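Local coordinates for 70 KDA protein (Xanthomonas sp., PDB 4B2N) that cleaves rubber oxidatively and processively as a dioxygenase that carries two covalently bound c-type hemes, at residues W537-T542 / L565-T570; T580-P585 / R626-S631; L122-L127 / G548-Y553; C586-A591 / Y632-D637. All coordinates share one frame; numbering follows the deposited sequence.

Interaction 1 of 4, residues W537-T542 / L565-T570; sequences WKRPYT and LGWKYT
R539 lays its guanidinium flat over one face of the W567 indole: the planes are 10° apart and the group centres 3.5 Å apart. R539 CZ stands 3.4 Å from the centroid of the six-membered ring and 9° off its normal, which defines a cation-pi stack over the benzo half. The stack sits beside a three-stranded antiparallel sheet, ordered 570-571, 536-538, 629-630. NH2 of R539 reaches farthest across the benzo half, to 3.2 Å from W567 CH2, while CD makes a CH-pi contact over the five-membered ring. A bend at chi3 (-64°) carries NE over the CD2-CE3 bond of W567. The guanidinium is also tied by NH1 to S214 OG and by NH2 to D554 O, and W567 NE1 donates to A513 O, so each flat group is also held by a partner outside the stack.

K538 and T570 form a hydrogen-bonded antiparallel pair in the sheet: K538 N donates to T570 O and T570 N to K538 O, both at 2.9 Å. K538 O receives more than this, since Y569 CA makes a CA-H...O contact of 3.2 Å and a water bridges it to T570 OG1. The side chains of W537 and Y569 cross at about a right angle, with W537 CE3 3.9 Å from Y569 CB. The W537 side chain is about 11 Å from a bound heme c. K568 O, buried by the contact, has no polar partner in the model; P540 CD meets it at 3.4 Å.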
# COMPACT_ATOMS: atom_id res chain seq x y z
N TRP A 537 -21.86 1.06 -1.26
CA TRP A 537 -21.89 2.05 -2.35
C TRP A 537 -21.24 1.48 -3.59
O TRP A 537 -20.32 0.66 -3.50
CB TRP A 537 -21.22 3.34 -1.86
CG TRP A 537 -19.79 3.18 -1.40
CD1 TRP A 537 -19.33 2.92 -0.10
CD2 TRP A 537 -18.56 3.32 -2.20
NE1 TRP A 537 -17.95 2.89 -0.07
CE2 TRP A 537 -17.44 3.11 -1.28
CE3 TRP A 537 -18.29 3.55 -3.58
CZ2 TRP A 537 -16.10 3.17 -1.70
CZ3 TRP A 537 -16.93 3.65 -4.00
CH2 TRP A 537 -15.87 3.43 -3.09
N LYS A 538 -21.76 1.87 -4.74
CA LYS A 538 -21.45 1.18 -5.97
C LYS A 538 -20.99 2.26 -6.94
O LYS A 538 -21.71 3.26 -7.14
CB LYS A 538 -22.77 0.54 -6.42
CG LYS A 538 -22.79 0.17 -7.85
CD LYS A 538 -23.94 -0.81 -8.15
CE LYS A 538 -25.26 -0.09 -8.41
NZ LYS A 538 -25.72 -0.57 -9.74
N ARG A 539 -19.82 2.12 -7.53
CA ARG A 539 -19.40 3.15 -8.48
C ARG A 539 -19.84 2.84 -9.91
O ARG A 539 -20.36 1.79 -10.17
CB ARG A 539 -17.91 3.56 -8.34
CG ARG A 539 -16.97 2.55 -7.77
CD ARG A 539 -15.53 3.02 -7.78
NE ARG A 539 -14.88 3.27 -9.09
CZ ARG A 539 -13.58 3.25 -9.22
NH1 ARG A 539 -12.86 2.86 -8.15
NH2 ARG A 539 -12.99 3.45 -10.43
N PRO A 540 -19.74 3.83 -10.82
CA PRO A 540 -20.25 3.58 -12.17
C PRO A 540 -19.40 2.49 -12.78
O PRO A 540 -18.18 2.48 -12.59
CB PRO A 540 -20.00 4.93 -12.88
CG PRO A 540 -20.01 5.94 -11.78
CD PRO A 540 -19.34 5.23 -10.64
N TYR A 541 -20.06 1.59 -13.52
CA TYR A 541 -19.31 0.56 -14.24
C TYR A 541 -19.19 0.91 -15.73
O TYR A 541 -19.94 1.67 -16.30
CB TYR A 541 -20.08 -0.74 -14.18
CG TYR A 541 -20.38 -1.25 -12.78
CD1 TYR A 541 -19.61 -0.85 -11.66
CD2 TYR A 541 -21.41 -2.19 -12.59
CE1 TYR A 541 -19.92 -1.30 -10.38
CE2 TYR A 541 -21.66 -2.74 -11.34
CZ TYR A 541 -20.93 -2.33 -10.25
OH TYR A 541 -21.26 -2.88 -8.99
N THR A 542 -18.23 0.26 -16.34
CA THR A 542 -18.04 0.12 -17.75
C THR A 542 -19.09 -0.88 -18.30
O THR A 542 -19.69 -1.60 -17.52
CB THR A 542 -16.66 -0.57 -17.73
OG1 THR A 542 -15.65 0.40 -17.96
CG2 THR A 542 -16.57 -1.74 -18.58
N LEU A 565 -15.32 15.39 -4.23
CA LEU A 565 -13.93 14.93 -4.36
C LEU A 565 -13.89 13.47 -4.00
O LEU A 565 -13.57 13.10 -2.86
CB LEU A 565 -12.98 15.75 -3.46
CG LEU A 565 -11.80 16.46 -4.07
CD1 LEU A 565 -12.17 17.21 -5.35
CD2 LEU A 565 -11.22 17.43 -3.04
N GLY A 566 -14.17 12.65 -5.02
CA GLY A 566 -14.23 11.20 -4.87
C GLY A 566 -15.02 10.53 -5.99
O GLY A 566 -15.35 11.21 -6.97
N TRP A 567 -15.33 9.23 -5.85
CA TRP A 567 -16.15 8.50 -6.85
C TRP A 567 -17.58 8.95 -6.76
O TRP A 567 -18.09 9.16 -5.68
CB TRP A 567 -16.02 6.97 -6.69
CG TRP A 567 -14.59 6.64 -6.98
CD1 TRP A 567 -13.55 6.36 -6.07
CD2 TRP A 567 -13.98 6.65 -8.31
NE1 TRP A 567 -12.35 6.24 -6.76
CE2 TRP A 567 -12.57 6.38 -8.12
CE3 TRP A 567 -14.47 6.92 -9.60
CZ2 TRP A 567 -11.67 6.32 -9.20
CZ3 TRP A 567 -13.59 6.84 -10.67
CH2 TRP A 567 -12.19 6.55 -10.48
N LYS A 568 -18.20 9.11 -7.90
CA LYS A 568 -19.67 9.13 -7.92
C LYS A 568 -20.11 7.74 -7.41
O LYS A 568 -19.43 6.73 -7.63
CB LYS A 568 -20.18 9.41 -9.33
CG LYS A 568 -19.90 10.82 -9.78
CD LYS A 568 -20.48 11.12 -11.14
CE LYS A 568 -20.56 12.61 -11.40
NZ LYS A 568 -20.66 12.72 -12.88
N TYR A 569 -21.22 7.67 -6.70
CA TYR A 569 -21.62 6.33 -6.27
C TYR A 569 -23.13 6.35 -6.22
O TYR A 569 -23.76 7.44 -6.20
CB TYR A 569 -21.05 5.98 -4.88
CG TYR A 569 -21.51 6.93 -3.81
CD1 TYR A 569 -22.72 6.70 -3.14
CD2 TYR A 569 -20.75 8.05 -3.45
CE1 TYR A 569 -23.19 7.55 -2.20
CE2 TYR A 569 -21.20 8.92 -2.48
CZ TYR A 569 -22.42 8.64 -1.87
OH TYR A 569 -22.94 9.39 -0.90
N THR A 570 -23.66 5.16 -6.19
CA THR A 570 -25.04 4.93 -5.86
C THR A 570 -25.02 4.18 -4.55
O THR A 570 -24.34 3.13 -4.39
CB THR A 570 -25.69 4.12 -7.02
OG1 THR A 570 -25.64 4.98 -8.15
CG2 THR A 570 -27.13 3.84 -6.74
O HOH W 1 -22.90 4.47 -9.47

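Interaction 2 of 4, residues T580-P585 / R626-S631; sequences TSPFLP and RMVYNS
N630 ND2 donates to P585 O at 3.0 Å, the one hydrogen bond between the two segments. Its geometry is close to ideal: the N-H...O angle is 178°, the acceptor lies almost in the amide plane of N630, and the donor sits in the carbonyl plane of P585 on a lone pair. A chi1 of -173° sets N630 CG anti to the backbone N, and the bond itself places ND2 against the loop. The other end of the amide is used as well, since OD1 accepts from Y632 N; bonds at both ends fix the rotation of the group and satisfy its buried polar atoms.

Residues 629-630 form an outermost strand of the three-stranded antiparallel sheet. The irregular segment 580-585 packs over the face of the sheet that carries N630 and L536, without joining it as a fourth strand: the nearest CA atoms, L584 to N630, are 6.8 Å apart, too far for strand pairing. V628 and N630 both direct CB toward the loop, whereas that of the intervening Y629 points away, the alternation of an extended chain.

V628 fits into the apolar part of the contact with both methyls engaged. Its CG1 meets L584 CD1 at 3.8 Å, and its CG2 meets CG of P582, which follows a cis peptide bond, at 4.0 Å. The second methyl of L584 also takes part, with CD2 3.9 Å from V628 CB, so both leucine methyls bear on CB and CG1 of V628. In both pairs the side chains cross at about a right angle. L584 and N630 also touch L536 of the central strand.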
# COMPACT_ATOMS: atom_id res chain seq x y z
N THR A 580 -31.34 -11.74 -3.44
CA THR A 580 -31.00 -10.37 -3.86
C THR A 580 -29.77 -10.41 -4.78
O THR A 580 -28.97 -11.33 -4.65
CB THR A 580 -30.71 -9.42 -2.68
OG1 THR A 580 -29.66 -9.95 -1.86
CG2 THR A 580 -31.94 -9.21 -1.85
N SER A 581 -29.63 -9.42 -5.67
CA SER A 581 -28.48 -9.34 -6.55
C SER A 581 -28.18 -7.87 -6.85
O SER A 581 -29.04 -7.19 -7.34
CB SER A 581 -28.76 -10.06 -7.86
OG SER A 581 -27.60 -10.03 -8.67
N PRO A 582 -26.94 -7.38 -6.56
CA PRO A 582 -25.87 -8.24 -5.99
C PRO A 582 -26.21 -8.67 -4.57
O PRO A 582 -26.87 -7.92 -3.83
CB PRO A 582 -24.65 -7.31 -5.91
CG PRO A 582 -25.07 -6.00 -6.51
CD PRO A 582 -26.58 -5.95 -6.58
N PHE A 583 -25.73 -9.84 -4.20
CA PHE A 583 -25.88 -10.28 -2.82
C PHE A 583 -24.91 -9.53 -1.90
O PHE A 583 -23.72 -9.69 -2.02
CB PHE A 583 -25.65 -11.78 -2.70
CG PHE A 583 -25.80 -12.28 -1.32
CD1 PHE A 583 -27.02 -12.11 -0.63
CD2 PHE A 583 -24.73 -12.93 -0.68
CE1 PHE A 583 -27.17 -12.57 0.68
CE2 PHE A 583 -24.89 -13.40 0.63
CZ PHE A 583 -26.10 -13.21 1.30
N LEU A 584 -25.46 -8.73 -0.98
CA LEU A 584 -24.71 -7.79 -0.13
C LEU A 584 -25.15 -7.94 1.35
O LEU A 584 -26.03 -7.21 1.83
CB LEU A 584 -24.92 -6.34 -0.63
CG LEU A 584 -24.37 -6.03 -2.04
CD1 LEU A 584 -24.81 -4.63 -2.43
CD2 LEU A 584 -22.84 -6.07 -2.07
N PRO A 585 -24.60 -8.92 2.07
CA PRO A 585 -25.14 -9.19 3.43
C PRO A 585 -24.92 -8.03 4.46
O PRO A 585 -24.01 -7.21 4.30
CB PRO A 585 -24.41 -10.49 3.81
CG PRO A 585 -23.13 -10.47 3.02
CD PRO A 585 -23.61 -9.95 1.68
N ARG A 626 -18.55 -8.33 -5.40
CA ARG A 626 -17.18 -7.74 -5.26
C ARG A 626 -17.08 -6.32 -5.89
O ARG A 626 -16.21 -5.52 -5.52
CB ARG A 626 -16.12 -8.61 -5.97
CG ARG A 626 -16.02 -10.02 -5.43
CD ARG A 626 -14.84 -10.77 -6.16
NE ARG A 626 -14.49 -11.57 -5.09
CZ ARG A 626 -13.43 -11.57 -4.33
NH1 ARG A 626 -12.22 -11.01 -4.62
NH2 ARG A 626 -13.64 -12.34 -3.29
N MET A 627 -17.98 -6.04 -6.83
CA MET A 627 -18.12 -4.73 -7.51
C MET A 627 -18.95 -3.70 -6.77
O MET A 627 -19.34 -2.67 -7.36
CB MET A 627 -18.64 -4.94 -8.94
CG MET A 627 -17.53 -5.64 -9.68
SD MET A 627 -17.74 -5.85 -11.42
CE MET A 627 -17.58 -4.22 -11.99
N VAL A 628 -19.25 -3.96 -5.51
CA VAL A 628 -19.92 -2.98 -4.67
C VAL A 628 -19.18 -2.93 -3.34
O VAL A 628 -18.80 -3.97 -2.79
CB VAL A 628 -21.40 -3.31 -4.34
CG1 VAL A 628 -21.98 -2.26 -3.45
CG2 VAL A 628 -22.22 -3.36 -5.64
N TYR A 629 -18.92 -1.74 -2.82
CA TYR A 629 -18.25 -1.72 -1.52
C TYR A 629 -19.27 -2.00 -0.42
O TYR A 629 -20.27 -1.27 -0.29
CB TYR A 629 -17.57 -0.39 -1.22
CG TYR A 629 -16.73 -0.53 0.06
CD1 TYR A 629 -15.41 -1.00 0.01
CD2 TYR A 629 -17.28 -0.22 1.31
CE1 TYR A 629 -14.66 -1.15 1.17
CE2 TYR A 629 -16.53 -0.36 2.48
CZ TYR A 629 -15.23 -0.80 2.40
OH TYR A 629 -14.50 -0.96 3.56
N ASN A 630 -18.95 -2.97 0.43
CA ASN A 630 -19.79 -3.35 1.54
C ASN A 630 -19.08 -3.11 2.89
O ASN A 630 -18.20 -3.91 3.30
CB ASN A 630 -20.20 -4.80 1.44
CG ASN A 630 -21.23 -5.19 2.52
OD1 ASN A 630 -21.48 -4.43 3.48
ND2 ASN A 630 -21.84 -6.35 2.35
N SER A 631 -19.49 -2.05 3.58
CA SER A 631 -18.91 -1.67 4.89
C SER A 631 -19.10 -2.70 6.04
O SER A 631 -18.44 -2.59 7.07
CB SER A 631 -19.52 -0.35 5.40
OG SER A 631 -18.90 0.71 4.75

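Interaction 3 of 4, residues L122-L127 / G548-Y553; sequences LQWGYL and GKNAGY
K549 NZ donates to W124 O at 2.9 Å, with the nitrogen in the plane of the carbonyl and a C=O...N angle of 153°. The same ammonium forms a salt bridge with D620, so it is gripped by a backbone oxygen and by a carboxylate. A second bond runs from K549 N to Y126 OH, 3.1 Å long and bent to 141° at the hydrogen; that hydroxyl is bonded to Q136 NE2 too.

Between these two polar points the straight aliphatic chain of K549 runs antiparallel alongside Y126, bringing K549 CG to 4.0 Å from Y126 CE1. N550 approaches the indole of W124 from above one face. Its ND2 lies 3.2 Å from W124 CE3, displaced from the ring centre, and the amide stands nearly upright on the ring with the planes 81° apart. N550 OD1 is held by R140, which limits rotation of the amide. Y126 CE2 meets the edge of the W124 indole in its plane.

The W124 carbonyl is presented from a type I turn, L122 to G125, closed by G125 N to L122 O at 2.9 Å. This turn lies in the loop between helices 114-118 and 133-141; W124 packs on the latter through Q136, V137 and R140, while segment 548-553 belongs to the loop joining strands 536-538 and 560-561.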
# COMPACT_ATOMS: atom_id res chain seq x y z
N LEU A 122 -10.70 -18.61 -21.23
CA LEU A 122 -11.33 -19.94 -20.98
C LEU A 122 -11.83 -19.99 -19.56
O LEU A 122 -12.95 -20.47 -19.32
CB LEU A 122 -10.40 -21.13 -21.23
CG LEU A 122 -10.02 -21.29 -22.69
CD1 LEU A 122 -8.92 -22.35 -22.82
CD2 LEU A 122 -11.27 -21.61 -23.55
N GLN A 123 -11.02 -19.49 -18.61
CA GLN A 123 -11.38 -19.48 -17.20
C GLN A 123 -12.50 -18.50 -16.89
O GLN A 123 -13.14 -18.56 -15.83
CB GLN A 123 -10.14 -19.15 -16.30
CG GLN A 123 -9.25 -20.41 -16.10
CD GLN A 123 -8.63 -20.90 -17.39
OE1 GLN A 123 -8.08 -20.11 -18.22
NE2 GLN A 123 -8.73 -22.22 -17.61
N TRP A 124 -12.73 -17.55 -17.78
CA TRP A 124 -13.89 -16.64 -17.57
C TRP A 124 -15.16 -17.31 -18.09
O TRP A 124 -16.23 -16.75 -17.95
CB TRP A 124 -13.74 -15.41 -18.42
CG TRP A 124 -12.48 -14.61 -18.25
CD1 TRP A 124 -11.56 -14.68 -17.21
CD2 TRP A 124 -11.97 -13.61 -19.16
NE1 TRP A 124 -10.52 -13.84 -17.40
CE2 TRP A 124 -10.72 -13.13 -18.56
CE3 TRP A 124 -12.40 -13.08 -20.36
CZ2 TRP A 124 -9.94 -12.13 -19.16
CZ3 TRP A 124 -11.58 -12.12 -20.99
CH2 TRP A 124 -10.41 -11.62 -20.38
N GLY A 125 -15.02 -18.44 -18.79
CA GLY A 125 -16.20 -19.11 -19.37
C GLY A 125 -16.45 -18.77 -20.85
O GLY A 125 -17.51 -19.12 -21.36
N TYR A 126 -15.46 -18.20 -21.56
CA TYR A 126 -15.62 -17.90 -22.98
C TYR A 126 -15.02 -19.12 -23.70
O TYR A 126 -14.17 -19.83 -23.12
CB TYR A 126 -14.85 -16.64 -23.40
CG TYR A 126 -15.42 -15.34 -22.84
CD1 TYR A 126 -16.70 -15.28 -22.20
CD2 TYR A 126 -14.73 -14.19 -22.98
CE1 TYR A 126 -17.23 -14.04 -21.70
CE2 TYR A 126 -15.21 -12.97 -22.50
CZ TYR A 126 -16.47 -12.91 -21.89
OH TYR A 126 -16.91 -11.69 -21.43
N LEU A 127 -15.44 -19.34 -24.93
CA LEU A 127 -14.90 -20.49 -25.63
C LEU A 127 -13.79 -20.08 -26.59
O LEU A 127 -12.89 -20.88 -26.83
CB LEU A 127 -15.98 -21.23 -26.44
CG LEU A 127 -17.07 -21.87 -25.58
CD1 LEU A 127 -18.26 -22.29 -26.45
CD2 LEU A 127 -16.54 -23.09 -24.84
N GLY A 548 -20.39 -10.85 -22.98
CA GLY A 548 -21.40 -10.48 -22.00
C GLY A 548 -20.96 -10.42 -20.55
O GLY A 548 -21.79 -10.24 -19.67
N LYS A 549 -19.65 -10.63 -20.30
CA LYS A 549 -19.14 -10.50 -18.95
C LYS A 549 -18.03 -9.43 -18.89
O LYS A 549 -17.73 -8.78 -19.88
CB LYS A 549 -18.59 -11.85 -18.44
CG LYS A 549 -19.56 -13.02 -18.65
CD LYS A 549 -19.00 -14.28 -18.02
CE LYS A 549 -19.82 -15.52 -18.42
NZ LYS A 549 -19.17 -16.72 -17.81
N ASN A 550 -17.46 -9.27 -17.71
CA ASN A 550 -16.33 -8.32 -17.46
C ASN A 550 -16.65 -6.86 -17.59
O ASN A 550 -15.85 -6.08 -18.11
CB ASN A 550 -15.13 -8.70 -18.32
CG ASN A 550 -14.68 -10.14 -18.01
OD1 ASN A 550 -14.77 -10.55 -16.88
ND2 ASN A 550 -14.23 -10.87 -18.98
N ALA A 551 -17.78 -6.42 -17.06
CA ALA A 551 -17.87 -5.01 -16.79
C ALA A 551 -16.84 -4.65 -15.72
O ALA A 551 -16.57 -5.44 -14.85
CB ALA A 551 -19.26 -4.71 -16.22
N GLY A 552 -16.31 -3.44 -15.75
CA GLY A 552 -15.23 -3.08 -14.88
C GLY A 552 -15.69 -1.81 -14.20
O GLY A 552 -16.86 -1.33 -14.40
N TYR A 553 -14.81 -1.29 -13.38
CA TYR A 553 -15.10 0.03 -12.77
C TYR A 553 -14.65 1.06 -13.80
O TYR A 553 -13.51 1.00 -14.33
CB TYR A 553 -14.28 0.28 -11.49
CG TYR A 553 -14.79 -0.38 -10.21
CD1 TYR A 553 -16.00 -1.13 -10.17
CD2 TYR A 553 -14.07 -0.23 -9.03
CE1 TYR A 553 -16.42 -1.73 -9.01
CE2 TYR A 553 -14.49 -0.85 -7.86
CZ TYR A 553 -15.67 -1.58 -7.86
OH TYR A 553 -16.11 -2.09 -6.68

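Interaction 4 of 4, residues C586-A591 / Y632-D637; sequences CTHNMA and YLYGND
Y634 sets its CB squarely over the imidazole of H588, 3.4 Å from the ring centroid and 8° off the normal, a CH-pi contact. The phenol ring lies farther out: the centroids are 5.7 Å apart, the planes are inclined at 50°, and the edge of Y634 is turned toward the face of H588. A chi1 of -171° sets H588 CG anti to its backbone N, where it touches both N and CB of Y634. On the opposite face of the imidazole A591 CB sits off-centre, so the ring is sandwiched between a methylene and a methyl, while L633 CA lies at its edge, 3.7 Å from ND1. Y634 OH is bonded to H282 O, which fixes the far end of the tyrosine.

A second pairing lies farther back along the chains. The C586 carbonyl approaches the Y632 ring obliquely, with O at 3.3 Å from CG and equally near CB. C586 itself is joined by a disulfide to C574.

Both segments contain a tight turn. Residues 588-590 form a 3-10 segment with M590 N bonded to T587 O at 3.1 Å, and L633 to N636 is a type II turn closed by N636 N to L633 O. The side chain of Y634 is about 12 Å from a bound heme c. A water spans the main chains, accepting from H588 N at 2.9 Å and donating to Y632 O at 2.7 Å. With the clear polar link made through water, the fit of this surface contact depends largely on the imidazole being clasped between Y634 CB and A591 CB.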
# COMPACT_ATOMS: atom_id res chain seq x y z
N CYS A 586 -25.80 -7.95 5.45
CA CYS A 586 -25.73 -6.93 6.50
C CYS A 586 -24.68 -7.30 7.54
O CYS A 586 -24.34 -6.49 8.39
CB CYS A 586 -27.11 -6.74 7.16
SG CYS A 586 -28.34 -6.01 6.04
N THR A 587 -24.21 -8.53 7.48
CA THR A 587 -23.28 -9.09 8.45
C THR A 587 -22.20 -9.82 7.77
O THR A 587 -22.48 -10.58 6.81
CB THR A 587 -23.80 -10.34 9.19
OG1 THR A 587 -25.13 -10.68 8.78
CG2 THR A 587 -23.63 -10.16 10.66
N HIS A 588 -21.00 -9.72 8.34
CA HIS A 588 -19.91 -10.58 7.89
C HIS A 588 -20.28 -12.03 8.03
O HIS A 588 -19.70 -12.88 7.39
CB HIS A 588 -18.58 -10.28 8.60
CG HIS A 588 -17.40 -11.02 7.98
ND1 HIS A 588 -16.91 -10.71 6.73
CD2 HIS A 588 -16.66 -12.14 8.44
CE1 HIS A 588 -15.89 -11.55 6.42
NE2 HIS A 588 -15.74 -12.44 7.47
N ASN A 589 -21.27 -12.33 8.86
CA ASN A 589 -21.70 -13.71 9.07
C ASN A 589 -22.31 -14.43 7.84
O ASN A 589 -22.25 -15.64 7.75
CB ASN A 589 -22.68 -13.77 10.25
CG ASN A 589 -22.01 -13.42 11.58
OD1 ASN A 589 -20.89 -13.87 11.89
ND2 ASN A 589 -22.71 -12.63 12.40
N MET A 590 -22.89 -13.68 6.91
CA MET A 590 -23.46 -14.27 5.69
C MET A 590 -22.43 -14.29 4.54
O MET A 590 -22.77 -14.61 3.39
CB MET A 590 -24.68 -13.47 5.24
CG MET A 590 -25.85 -13.43 6.21
SD MET A 590 -26.72 -14.99 6.13
CE MET A 590 -27.50 -15.01 4.51
N ALA A 591 -21.17 -13.99 4.87
CA ALA A 591 -20.06 -14.00 3.90
C ALA A 591 -19.96 -15.25 3.04
O ALA A 591 -20.00 -16.38 3.52
CB ALA A 591 -18.77 -13.80 4.66
N TYR A 632 -20.06 -3.61 5.89
CA TYR A 632 -20.35 -4.66 6.86
C TYR A 632 -19.40 -5.89 6.84
O TYR A 632 -19.38 -6.63 7.79
CB TYR A 632 -21.82 -5.10 6.74
CG TYR A 632 -22.72 -3.99 7.09
CD1 TYR A 632 -22.64 -3.42 8.36
CD2 TYR A 632 -23.61 -3.42 6.16
CE1 TYR A 632 -23.46 -2.39 8.73
CE2 TYR A 632 -24.44 -2.36 6.53
CZ TYR A 632 -24.35 -1.86 7.82
OH TYR A 632 -25.12 -0.80 8.25
N LEU A 633 -18.58 -6.05 5.82
CA LEU A 633 -17.65 -7.16 5.85
C LEU A 633 -16.55 -6.87 6.88
O LEU A 633 -16.33 -5.70 7.27
CB LEU A 633 -17.06 -7.49 4.45
CG LEU A 633 -18.13 -7.69 3.35
CD1 LEU A 633 -17.33 -7.94 2.06
CD2 LEU A 633 -19.11 -8.82 3.61
N TYR A 634 -15.92 -7.94 7.34
CA TYR A 634 -14.87 -7.86 8.32
C TYR A 634 -13.80 -6.85 7.87
O TYR A 634 -13.26 -6.99 6.78
CB TYR A 634 -14.23 -9.26 8.45
CG TYR A 634 -13.11 -9.41 9.48
CD1 TYR A 634 -11.77 -9.14 9.14
CD2 TYR A 634 -13.37 -9.84 10.78
CE1 TYR A 634 -10.74 -9.32 10.05
CE2 TYR A 634 -12.34 -9.99 11.70
CZ TYR A 634 -11.05 -9.71 11.34
OH TYR A 634 -10.05 -9.88 12.25
N GLY A 635 -13.50 -5.86 8.71
CA GLY A 635 -12.42 -4.97 8.48
C GLY A 635 -12.85 -3.80 7.64
O GLY A 635 -12.04 -2.91 7.41
N ASN A 636 -14.11 -3.80 7.15
CA ASN A 636 -14.55 -2.86 6.12
C ASN A 636 -15.33 -1.67 6.72
O ASN A 636 -15.85 -0.87 5.94
CB ASN A 636 -15.47 -3.53 5.05
CG ASN A 636 -14.67 -4.08 3.84
OD1 ASN A 636 -13.42 -4.20 3.87
ND2 ASN A 636 -15.37 -4.35 2.76
N ASP A 637 -15.41 -1.54 8.04
CA ASP A 637 -16.29 -0.50 8.63
C ASP A 637 -15.89 0.88 8.10
O ASP A 637 -14.70 1.13 7.82
CB ASP A 637 -16.21 -0.52 10.19
CG ASP A 637 -17.16 0.47 10.82
OD1 ASP A 637 -18.33 0.19 10.73
OD2 ASP A 637 -16.74 1.51 11.39
O HOH W 2 -20.72 -7.41 10.04

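Overall arrangement
Interactions 1 and 2 share one three-stranded sheet: interaction 1 engages its 570-571 side and interaction 2 its 629-630 side, with 536-538 between them, and W537 O bonds to Y629 N across the join. Interaction 2 is the buried, mainly apolar contact; interaction 4 lies at the surface, relies on aromatic packing and water, and continues the same two chain segments, its centre about 10 Å from that of interaction 2. Interactions 1 and 3 are partly buried. Interaction 3 joins chain regions more than 400 residues apart and uses a lysine ammonium on a carbonyl, whereas interaction 1 stacks its charge on an indole. Segment 548-553 meets interaction 1 through T542 N to G552 O and packs on M627 of interaction 2, whereas interactions 3 and 4 do not touch.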